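Long-range contacts in SusD homolog (Bacteroides thetaiotaomicron, PDB 4MRU), which probably binds mucin O-glycans for uptake, as a SusD-like outer-membrane lipoprotein with a TPR-like helical fold: residues G52-T61 against Y291-N299; F252-V260 against M307-T317. All coordinates share one frame; numbering follows the deposited sequence.

Contact 1: residues G52-T61 against Y291-N299; sequences GSYAGYFGET and YYGMRIGIN. With EDO (1,2-ethanediol), chain M; EDO (1,2-ethanediol), chain K.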
loop_
_atom_site.group_PDB
_atom_site.type_symbol
_atom_site.label_atom_id
_atom_site.label_comp_id
_atom_site.label_asym_id
_atom_site.label_seq_id
_atom_site.Cartn_x
_atom_site.Cartn_y
_atom_site.Cartn_z
ATOM N N GLY A 52 -3.000 7.521 -2.616
ATOM C CA GLY A 52 -4.394 7.910 -2.484
ATOM C C GLY A 52 -5.141 7.946 -3.795
ATOM O O GLY A 52 -6.244 7.380 -3.911
ATOM N N SER A 53 -4.569 8.598 -4.790
ATOM C CA SER A 53 -5.226 8.698 -6.078
ATOM C C SER A 53 -5.264 7.346 -6.810
ATOM O O SER A 53 -6.263 6.994 -7.432
ATOM C CB SER A 53 -4.539 9.750 -6.995
ATOM O OG SER A 53 -4.580 11.030 -6.403
ATOM N N TYR A 54 -4.184 6.593 -6.762
ATOM C CA TYR A 54 -4.115 5.413 -7.609
ATOM C C TYR A 54 -4.810 4.190 -6.970
ATOM O O TYR A 54 -5.014 3.196 -7.637
ATOM C CB TYR A 54 -2.664 5.139 -7.951
ATOM C CG TYR A 54 -1.962 6.326 -8.642
ATOM C CD1 TYR A 54 -2.694 7.258 -9.386
ATOM C CD2 TYR A 54 -0.588 6.466 -8.614
ATOM C CE1 TYR A 54 -2.071 8.321 -10.025
ATOM C CE2 TYR A 54 0.051 7.518 -9.268
ATOM C CZ TYR A 54 -0.693 8.443 -9.972
ATOM O OH TYR A 54 -0.104 9.490 -10.607
ATOM N N ALA A 55 -5.128 4.261 -5.676
ATOM C CA ALA A 55 -5.875 3.208 -5.011
ATOM C C ALA A 55 -7.379 3.528 -4.993
ATOM O O ALA A 55 -8.173 2.762 -4.447
ATOM C CB ALA A 55 -5.361 3.014 -3.585
ATOM N N GLY A 56 -7.778 4.672 -5.523
ATOM C CA GLY A 56 -9.200 5.053 -5.435
ATOM C C GLY A 56 -9.639 5.456 -4.053
ATOM O O GLY A 56 -10.844 5.399 -3.720
ATOM N N TYR A 57 -8.693 5.941 -3.233
ATOM C CA TYR A 57 -8.991 6.278 -1.836
ATOM C C TYR A 57 -9.227 7.768 -1.595
ATOM O O TYR A 57 -10.108 8.129 -0.798
ATOM C CB TYR A 57 -7.863 5.875 -0.917
ATOM C CG TYR A 57 -7.663 4.407 -0.614
ATOM C CD1 TYR A 57 -8.651 3.443 -0.833
ATOM C CD2 TYR A 57 -6.492 3.994 0.001
ATOM C CE1 TYR A 57 -8.431 2.115 -0.471
ATOM C CE2 TYR A 57 -6.271 2.673 0.336
ATOM C CZ TYR A 57 -7.222 1.738 0.088
ATOM O OH TYR A 57 -6.984 0.454 0.441
ATOM N N PHE A 58 -8.454 8.623 -2.259
ATOM C CA PHE A 58 -8.475 10.067 -2.017
ATOM C C PHE A 58 -8.292 10.841 -3.289
ATOM O O PHE A 58 -7.599 10.414 -4.213
ATOM C CB PHE A 58 -7.345 10.555 -1.112
ATOM C CG PHE A 58 -7.248 9.845 0.183
ATOM C CD1 PHE A 58 -8.291 9.876 1.066
ATOM C CD2 PHE A 58 -6.131 9.117 0.480
ATOM C CE1 PHE A 58 -8.218 9.198 2.248
ATOM C CE2 PHE A 58 -6.065 8.409 1.667
ATOM C CZ PHE A 58 -7.112 8.444 2.537
ATOM N N GLY A 59 -8.904 12.016 -3.299
ATOM C CA GLY A 59 -8.635 13.023 -4.317
ATOM C C GLY A 59 -8.246 14.362 -3.634
ATOM O O GLY A 59 -8.486 14.582 -2.437
ATOM N N GLU A 60 -7.695 15.229 -4.452
ATOM C CA GLU A 60 -7.121 16.477 -4.029
ATOM C C GLU A 60 -8.225 17.531 -4.113
ATOM O O GLU A 60 -8.995 17.602 -5.063
ATOM C CB GLU A 60 -5.905 16.832 -4.906
ATOM C CG GLU A 60 -4.843 15.727 -5.096
ATOM C CD GLU A 60 -4.873 15.052 -6.451
ATOM O OE1 GLU A 60 -5.967 14.949 -7.027
ATOM O OE2 GLU A 60 -3.796 14.595 -6.917
ATOM N N THR A 61 -8.308 18.353 -3.094
ATOM C CA THR A 61 -9.327 19.400 -3.021
ATOM C C THR A 61 -8.919 20.689 -3.652
ATOM O O THR A 61 -9.763 21.571 -3.874
ATOM C CB THR A 61 -9.622 19.760 -1.543
ATOM O OG1 THR A 61 -8.400 20.189 -0.915
ATOM C CG2 THR A 61 -10.192 18.592 -0.824
ATOM N N TYR A 291 -22.277 9.605 3.359
ATOM C CA TYR A 291 -20.913 9.447 2.921
ATOM C C TYR A 291 -20.839 9.757 1.421
ATOM O O TYR A 291 -21.605 9.209 0.645
ATOM C CB TYR A 291 -20.467 8.041 3.188
ATOM C CG TYR A 291 -20.606 7.691 4.663
ATOM C CD1 TYR A 291 -19.698 8.182 5.578
ATOM C CD2 TYR A 291 -21.620 6.869 5.111
ATOM C CE1 TYR A 291 -19.812 7.887 6.934
ATOM C CE2 TYR A 291 -21.763 6.557 6.479
ATOM C CZ TYR A 291 -20.861 7.068 7.378
ATOM O OH TYR A 291 -20.937 6.752 8.704
ATOM N N TYR A 292 -19.956 10.673 1.055
ATOM C CA TYR A 292 -19.825 11.160 -0.319
ATOM C C TYR A 292 -18.359 11.183 -0.725
ATOM O O TYR A 292 -17.474 11.557 0.072
ATOM C CB TYR A 292 -20.404 12.557 -0.432
ATOM C CG TYR A 292 -21.877 12.664 -0.162
ATOM C CD1 TYR A 292 -22.339 12.900 1.125
ATOM C CD2 TYR A 292 -22.826 12.537 -1.191
ATOM C CE1 TYR A 292 -23.681 12.988 1.394
ATOM C CE2 TYR A 292 -24.200 12.671 -0.926
ATOM C CZ TYR A 292 -24.614 12.908 0.364
ATOM O OH TYR A 292 -25.954 12.988 0.715
ATOM N N GLY A 293 -18.108 10.787 -1.963
ATOM C CA GLY A 293 -16.764 10.700 -2.498
ATOM C C GLY A 293 -16.599 11.586 -3.694
ATOM O O GLY A 293 -17.577 11.872 -4.383
HETATM N N MSE A 294 -15.358 12.045 -3.891
HETATM C CA MSE A 294 -14.998 12.916 -4.995
HETATM C C MSE A 294 -14.421 12.090 -6.132
HETATM O O MSE A 294 -13.615 11.189 -5.919
HETATM C CB MSE A 294 -13.969 13.934 -4.473
HETATM C CG MSE A 294 -13.518 14.989 -5.483
HETATM SE SE MSE A 294 -11.658 15.600 -5.082
HETATM C CE MSE A 294 -11.848 15.873 -3.165
ATOM N N ARG A 295 -14.807 12.410 -7.350
ATOM C CA ARG A 295 -14.242 11.736 -8.517
ATOM C C ARG A 295 -12.749 11.993 -8.572
ATOM O O ARG A 295 -12.316 13.118 -8.483
ATOM C CB ARG A 295 -14.903 12.194 -9.806
ATOM C CG ARG A 295 -14.515 11.402 -11.062
ATOM C CD ARG A 295 -15.173 10.019 -11.111
ATOM N NE ARG A 295 -14.758 9.363 -12.304
ATOM C CZ ARG A 295 -15.379 9.466 -13.467
ATOM N NH1 ARG A 295 -16.528 10.178 -13.596
ATOM N NH2 ARG A 295 -14.859 8.857 -14.515
ATOM N N ILE A 296 -11.965 10.943 -8.741
ATOM C CA ILE A 296 -10.505 11.093 -8.856
ATOM C C ILE A 296 -10.081 11.296 -10.310
ATOM O O ILE A 296 -10.499 10.552 -11.172
ATOM C CB ILE A 296 -9.774 9.873 -8.266
ATOM C CG1 ILE A 296 -10.068 9.808 -6.777
ATOM C CG2 ILE A 296 -8.267 9.939 -8.531
ATOM C CD1 ILE A 296 -9.684 8.508 -6.139
ATOM N N GLY A 297 -9.247 12.305 -10.533
ATOM C CA GLY A 297 -8.781 12.661 -11.879
ATOM C C GLY A 297 -9.643 13.649 -12.657
ATOM O O GLY A 297 -10.113 13.356 -13.762
ATOM N N ILE A 298 -9.802 14.832 -12.081
ATOM C CA ILE A 298 -10.646 15.852 -12.581
ATOM C C ILE A 298 -9.962 17.211 -12.413
ATOM O O ILE A 298 -9.006 17.296 -11.683
ATOM C CB ILE A 298 -11.954 15.909 -11.786
ATOM C CG1 ILE A 298 -11.675 16.196 -10.312
ATOM C CG2 ILE A 298 -12.754 14.604 -11.964
ATOM C CD1 ILE A 298 -12.896 16.555 -9.492
ATOM N N ASN A 299 -10.497 18.238 -13.082
ATOM C CA ASN A 299 -10.172 19.638 -12.833
ATOM C C ASN A 299 -11.489 20.327 -12.509
ATOM O O ASN A 299 -12.188 20.779 -13.395
ATOM C CB ASN A 299 -9.481 20.296 -14.036
ATOM C CG ASN A 299 -8.083 19.727 -14.361
ATOM O OD1 ASN A 299 -7.620 19.863 -15.487
ATOM N ND2 ASN A 299 -7.414 19.187 -13.404
HETATM C C1 EDO M . -25.301 7.179 1.851
HETATM O O1 EDO M . -24.390 7.860 2.707
HETATM C C2 EDO M . -26.186 8.238 1.232
HETATM O O2 EDO M . -25.261 9.139 0.631
HETATM C C1 EDO K . -16.841 12.490 -17.513
HETATM O O1 EDO K . -16.696 11.244 -18.269
HETATM C C2 EDO K . -17.882 12.498 -16.366
HETATM O O2 EDO K . -18.266 11.184 -15.861
HETATM O O HOH W 1 -8.394 14.928 -9.384
#

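Contact 2: residues F252-V260 against M307-T317; sequences FNDWKDYRV and MITSYSNRLMT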
loop_
_atom_site.group_PDB
_atom_site.type_symbol
_atom_site.label_atom_id
_atom_site.label_comp_id
_atom_site.label_asym_id
_atom_site.label_seq_id
_atom_site.Cartn_x
_atom_site.Cartn_y
_atom_site.Cartn_z
ATOM N N PHE A 252 -5.238 16.064 6.118
ATOM C CA PHE A 252 -6.646 15.791 5.937
ATOM C C PHE A 252 -7.503 16.709 6.790
ATOM O O PHE A 252 -8.504 17.218 6.333
ATOM C CB PHE A 252 -6.941 14.337 6.299
ATOM C CG PHE A 252 -6.269 13.346 5.392
ATOM C CD1 PHE A 252 -6.865 12.956 4.209
ATOM C CD2 PHE A 252 -5.037 12.811 5.736
ATOM C CE1 PHE A 252 -6.251 12.064 3.356
ATOM C CE2 PHE A 252 -4.422 11.885 4.913
ATOM C CZ PHE A 252 -5.018 11.521 3.711
ATOM N N ASN A 253 -7.109 16.901 8.036
ATOM C CA ASN A 253 -7.915 17.625 9.014
ATOM C C ASN A 253 -7.659 19.123 9.030
ATOM O O ASN A 253 -8.557 19.878 9.338
ATOM C CB ASN A 253 -7.682 17.060 10.422
ATOM C CG ASN A 253 -8.347 15.710 10.630
ATOM O OD1 ASN A 253 -9.115 15.218 9.786
ATOM N ND2 ASN A 253 -8.056 15.089 11.776
ATOM N N ASP A 254 -6.436 19.549 8.796
ATOM C CA ASP A 254 -6.037 20.950 9.059
ATOM C C ASP A 254 -5.760 21.655 7.779
ATOM O O ASP A 254 -6.348 22.674 7.529
ATOM C CB ASP A 254 -4.832 21.015 10.010
ATOM C CG ASP A 254 -5.149 20.309 11.354
ATOM O OD1 ASP A 254 -6.175 20.657 11.979
ATOM O OD2 ASP A 254 -4.495 19.316 11.686
ATOM N N TRP A 255 -4.892 21.094 6.953
ATOM C CA TRP A 255 -4.700 21.627 5.587
ATOM C C TRP A 255 -5.919 21.408 4.714
ATOM O O TRP A 255 -6.212 22.229 3.847
ATOM C CB TRP A 255 -3.542 20.950 4.899
ATOM C CG TRP A 255 -2.225 20.994 5.600
ATOM C CD1 TRP A 255 -1.896 21.659 6.747
ATOM C CD2 TRP A 255 -1.045 20.317 5.174
ATOM N NE1 TRP A 255 -0.580 21.411 7.076
ATOM C CE2 TRP A 255 -0.032 20.611 6.103
ATOM C CE3 TRP A 255 -0.748 19.490 4.085
ATOM C CZ2 TRP A 255 1.251 20.115 5.968
ATOM C CZ3 TRP A 255 0.527 18.994 3.960
ATOM C CH2 TRP A 255 1.502 19.281 4.909
ATOM N N LYS A 256 -6.601 20.295 4.934
ATOM C CA LYS A 256 -7.800 19.924 4.183
ATOM C C LYS A 256 -7.535 19.846 2.660
ATOM O O LYS A 256 -8.362 20.298 1.870
ATOM C CB LYS A 256 -8.956 20.898 4.508
ATOM C CG LYS A 256 -9.176 21.065 6.022
ATOM C CD LYS A 256 -10.360 21.967 6.326
ATOM C CE LYS A 256 -10.281 22.457 7.751
ATOM N NZ LYS A 256 -11.568 23.071 8.179
ATOM N N ASP A 257 -6.384 19.274 2.289
ATOM C CA ASP A 257 -5.954 19.141 0.918
ATOM C C ASP A 257 -6.517 17.880 0.220
ATOM O O ASP A 257 -6.372 17.731 -0.975
ATOM C CB ASP A 257 -4.431 19.093 0.826
ATOM C CG ASP A 257 -3.766 20.451 0.940
ATOM O OD1 ASP A 257 -4.458 21.487 1.002
ATOM O OD2 ASP A 257 -2.519 20.458 0.975
ATOM N N TYR A 258 -7.120 16.963 0.963
ATOM C CA TYR A 258 -7.624 15.699 0.414
ATOM C C TYR A 258 -8.981 15.346 0.984
ATOM O O TYR A 258 -9.263 15.576 2.178
ATOM C CB TYR A 258 -6.642 14.521 0.674
ATOM C CG TYR A 258 -5.264 14.898 0.238
ATOM C CD1 TYR A 258 -4.897 14.813 -1.091
ATOM C CD2 TYR A 258 -4.377 15.540 1.131
ATOM C CE1 TYR A 258 -3.646 15.279 -1.519
ATOM C CE2 TYR A 258 -3.137 16.014 0.685
ATOM C CZ TYR A 258 -2.803 15.878 -0.630
ATOM O OH TYR A 258 -1.617 16.385 -1.062
ATOM N N ARG A 259 -9.813 14.729 0.145
ATOM C CA ARG A 259 -11.038 14.125 0.621
ATOM C C ARG A 259 -11.146 12.732 0.016
ATOM O O ARG A 259 -10.390 12.345 -0.868
ATOM C CB ARG A 259 -12.274 14.987 0.291
ATOM C CG ARG A 259 -12.372 16.329 1.009
ATOM C CD ARG A 259 -12.658 16.047 2.452
ATOM N NE ARG A 259 -12.717 17.174 3.392
ATOM C CZ ARG A 259 -11.775 17.489 4.286
ATOM N NH1 ARG A 259 -10.583 16.898 4.295
ATOM N NH2 ARG A 259 -12.032 18.426 5.177
ATOM N N VAL A 260 -12.107 11.991 0.507
ATOM C CA VAL A 260 -12.282 10.626 0.110
ATOM C C VAL A 260 -12.757 10.521 -1.336
ATOM O O VAL A 260 -13.585 11.297 -1.807
ATOM C CB VAL A 260 -13.276 9.914 1.075
ATOM C CG1 VAL A 260 -13.474 8.473 0.658
ATOM C CG2 VAL A 260 -12.755 9.977 2.484
HETATM N N MSE A 307 -15.118 21.641 -2.537
HETATM C CA MSE A 307 -14.487 20.308 -2.538
HETATM C C MSE A 307 -14.246 19.840 -1.132
HETATM O O MSE A 307 -14.379 18.670 -0.840
HETATM C CB MSE A 307 -13.123 20.292 -3.250
HETATM C CG MSE A 307 -13.102 20.788 -4.689
HETATM SE SE MSE A 307 -14.241 19.660 -5.867
HETATM C CE MSE A 307 -15.723 20.841 -5.811
ATOM N N ILE A 308 -13.895 20.759 -0.247
ATOM C CA ILE A 308 -13.600 20.421 1.142
ATOM C C ILE A 308 -14.877 20.069 1.903
ATOM O O ILE A 308 -14.908 19.115 2.638
ATOM C CB ILE A 308 -12.884 21.590 1.837
ATOM C CG1 ILE A 308 -11.437 21.683 1.341
ATOM C CG2 ILE A 308 -12.941 21.472 3.369
ATOM C CD1 ILE A 308 -10.807 23.038 1.603
ATOM N N THR A 309 -15.957 20.801 1.653
ATOM C CA THR A 309 -17.192 20.624 2.448
ATOM C C THR A 309 -18.213 19.653 1.838
ATOM O O THR A 309 -19.086 19.191 2.545
ATOM C CB THR A 309 -17.892 21.969 2.710
ATOM O OG1 THR A 309 -18.218 22.594 1.465
ATOM C CG2 THR A 309 -16.997 22.928 3.570
ATOM N N SER A 310 -18.102 19.329 0.560
ATOM C CA SER A 310 -19.134 18.513 -0.095
ATOM C C SER A 310 -18.845 17.019 -0.095
ATOM O O SER A 310 -19.683 16.219 -0.526
ATOM C CB SER A 310 -19.293 18.963 -1.536
ATOM O OG SER A 310 -19.680 20.319 -1.543
ATOM N N TYR A 311 -17.627 16.654 0.307
ATOM C CA TYR A 311 -17.179 15.269 0.291
ATOM C C TYR A 311 -16.662 14.852 1.667
ATOM O O TYR A 311 -16.124 15.648 2.402
ATOM C CB TYR A 311 -16.087 15.063 -0.770
ATOM C CG TYR A 311 -16.587 15.496 -2.112
ATOM C CD1 TYR A 311 -17.472 14.703 -2.826
ATOM C CD2 TYR A 311 -16.166 16.687 -2.675
ATOM C CE1 TYR A 311 -17.963 15.110 -4.055
ATOM C CE2 TYR A 311 -16.650 17.108 -3.895
ATOM C CZ TYR A 311 -17.562 16.319 -4.583
ATOM O OH TYR A 311 -18.048 16.732 -5.802
ATOM N N SER A 312 -16.856 13.584 1.980
ATOM C CA SER A 312 -16.374 12.993 3.218
ATOM C C SER A 312 -14.855 13.141 3.335
ATOM O O SER A 312 -14.148 13.063 2.336
ATOM C CB SER A 312 -16.752 11.509 3.272
ATOM O OG SER A 312 -18.135 11.336 3.381
ATOM N N ASN A 313 -14.395 13.278 4.570
ATOM C CA ASN A 313 -12.994 13.128 4.950
ATOM C C ASN A 313 -12.751 11.733 5.487
ATOM O O ASN A 313 -13.688 11.035 5.841
ATOM C CB ASN A 313 -12.654 14.144 6.045
ATOM C CG ASN A 313 -11.165 14.335 6.262
ATOM O OD1 ASN A 313 -10.325 13.748 5.597
ATOM N ND2 ASN A 313 -10.846 15.153 7.224
ATOM N N ARG A 314 -11.504 11.302 5.550
ATOM C CA ARG A 314 -11.225 10.199 6.420
ATOM C C ARG A 314 -11.426 10.638 7.867
ATOM O O ARG A 314 -11.328 11.797 8.173
ATOM C CB ARG A 314 -9.819 9.612 6.180
ATOM C CG ARG A 314 -8.654 10.481 6.480
ATOM C CD ARG A 314 -7.357 9.714 6.130
ATOM N NE ARG A 314 -6.997 8.759 7.187
ATOM C CZ ARG A 314 -5.747 8.377 7.471
ATOM N NH1 ARG A 314 -4.711 8.800 6.750
ATOM N NH2 ARG A 314 -5.531 7.567 8.473
ATOM N N LEU A 315 -11.716 9.659 8.730
ATOM C CA LEU A 315 -11.899 9.867 10.169
ATOM C C LEU A 315 -10.590 9.518 10.854
ATOM O O LEU A 315 -10.195 8.364 10.873
ATOM C CB LEU A 315 -13.025 8.992 10.689
ATOM C CG LEU A 315 -13.317 9.102 12.195
ATOM C CD1 LEU A 315 -13.782 10.523 12.529
ATOM C CD2 LEU A 315 -14.325 8.059 12.633
HETATM N N MSE A 316 -9.868 10.520 11.329
HETATM C CA MSE A 316 -8.635 10.298 12.021
HETATM C C MSE A 316 -8.359 11.396 13.002
HETATM O O MSE A 316 -8.984 12.484 12.952
HETATM C CB MSE A 316 -7.507 10.259 10.989
HETATM C CG MSE A 316 -7.193 11.639 10.421
HETATM SE SE MSE A 316 -5.768 11.389 9.070
HETATM C CE MSE A 316 -4.466 10.496 10.222
ATOM N N THR A 317 -7.429 11.123 13.916
ATOM C CA THR A 317 -6.993 12.104 14.920
ATOM C C THR A 317 -5.491 12.171 14.898
ATOM O O THR A 317 -4.832 11.240 14.403
ATOM C CB THR A 317 -7.444 11.748 16.364
ATOM O OG1 THR A 317 -6.561 10.753 16.930
ATOM C CG2 THR A 317 -8.920 11.255 16.400
HETATM O O HOH W 2 -10.876 13.251 10.354
HETATM O O HOH W 3 -14.579 18.917 5.997
#

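Contact 1: residues G52-T61 against Y291-N299
Gly59 and Ile296 mark the closest backbone approach (CA atoms 5.3 Å apart), where strand 58-60 passes the irregular segment 291-299. Helix 40-54 ends in a Schellman motif: Gly56 takes positive phi (72°), Tyr57 N bonds Gly52 O at 2.9 Å, and Gly56 N makes a weak bond to Ser53 O; Gly52 O also accepts from Phe58 N. Ile296 fills the angle between helix end and strand. With CG1 anti to the carbonyl carbon (chi1 -64°) and the chain extended beyond it, CD1 reaches the turn, 3.6 Å from Gly56 CA and 3.4 Å from Phe58 O. The other branch, CG2, reaches back to the last helical turn, 3.7 Å from Ser53 O. With an alanine here, the Gly56 turn and Ser53 would probably face a gap where both branches had been. Met294, a selenomethionine modelled in two conformers, in the one described sets SE 3.3 Å from Glu60 O, with CE packed by Gly59 O and Thr61 CG2. Ile298 N donates to water 1, which bonds Glu60 OE1 weakly; Ser70 OG also bonds that oxygen. One isoleucine thus plugs the glycine-terminated Schellman C-cap of helix 40-54 in the helical SusD fold.

Contact 2: residues F252-V260 against M307-T317
Arg259 and Asn313 form the centre of the contact, guanidinium stacked on carboxamide with planes 21° apart and Arg259 NH1 3.3 Å from Asn313 CG. The three nitrogens of the arginine are all engaged. A bend at chi2 (-70°) brings NE to Ile308 O, 3.0 Å away, in the carbonyl plane and on a lone pair. NH1 binds two main-chain oxygens of its own segment, Phe252 O at 2.9 Å, nearly straight and in the guanidinium plane, and Tyr258 O; NH2 donates to water 3. Phe252 O also takes a weak bond from Asn313 ND2, so this oxygen, in helix 248-254, is held by two side chains, and the arginine is probably held in one orientation.

Beside this hub, Arg314 crosses the Phe252 ring. Its CD sits 3.6 Å from the ring centroid, 2° off the normal, as a CH-pi contact, while the guanidinium lies off-centre in a looser cation-pi relation. Met316, a selenomethionine, places SE 3.7 Å from Phe252 CD2, an oblique Met-aromatic contact, and the same SE covers a face of the Arg314 guanidinium. Asn253 ND2 donates to Met316 O at 3.0 Å; the oxygen lies in the amide plane, although the donor stands above the carbonyl plane.

On the strand, Val260 N bonds Ser312 O (2.9 Å); near helix 304-309, Ile308 CG1 packs against Lys256 O. Farther out, Thr281 helps position the loop: Ser312 OG bonds Thr281 O, and Asn313 N bonds Thr281 OG1. Here a buried arginine-amide stack, with main-chain carbonyls as acceptors, joins the connection from helix 248-254 to strand 258-260 to the chain after helix 304-309, plain packing within the SusD-like fold.

The two contacts, with centres about 11 Å apart, share one small antiparallel sheet: strand 58-60 of contact 1 pairs with strand 258-260 of contact 2, Gly59 bonding Arg259 through the backbone. Two further links are probable hydrogen bonds, Thr61 OG1 to Lys256 O at 2.8 Å and Met294 N to Val260 O at 2.8 Å. Segment 291-299 therefore meets both strands, and it also packs on segment 307-317, where Gly293 O lies 3.2 Å from Tyr311 CD1 and Tyr292 N bonds Ser312 OG. Along the chain the segments of the two contacts alternate; the shared sheet and these bonds couple them physically. Both lie away from Asn373, a magnesium-binding residue of this protein, and form structural packing.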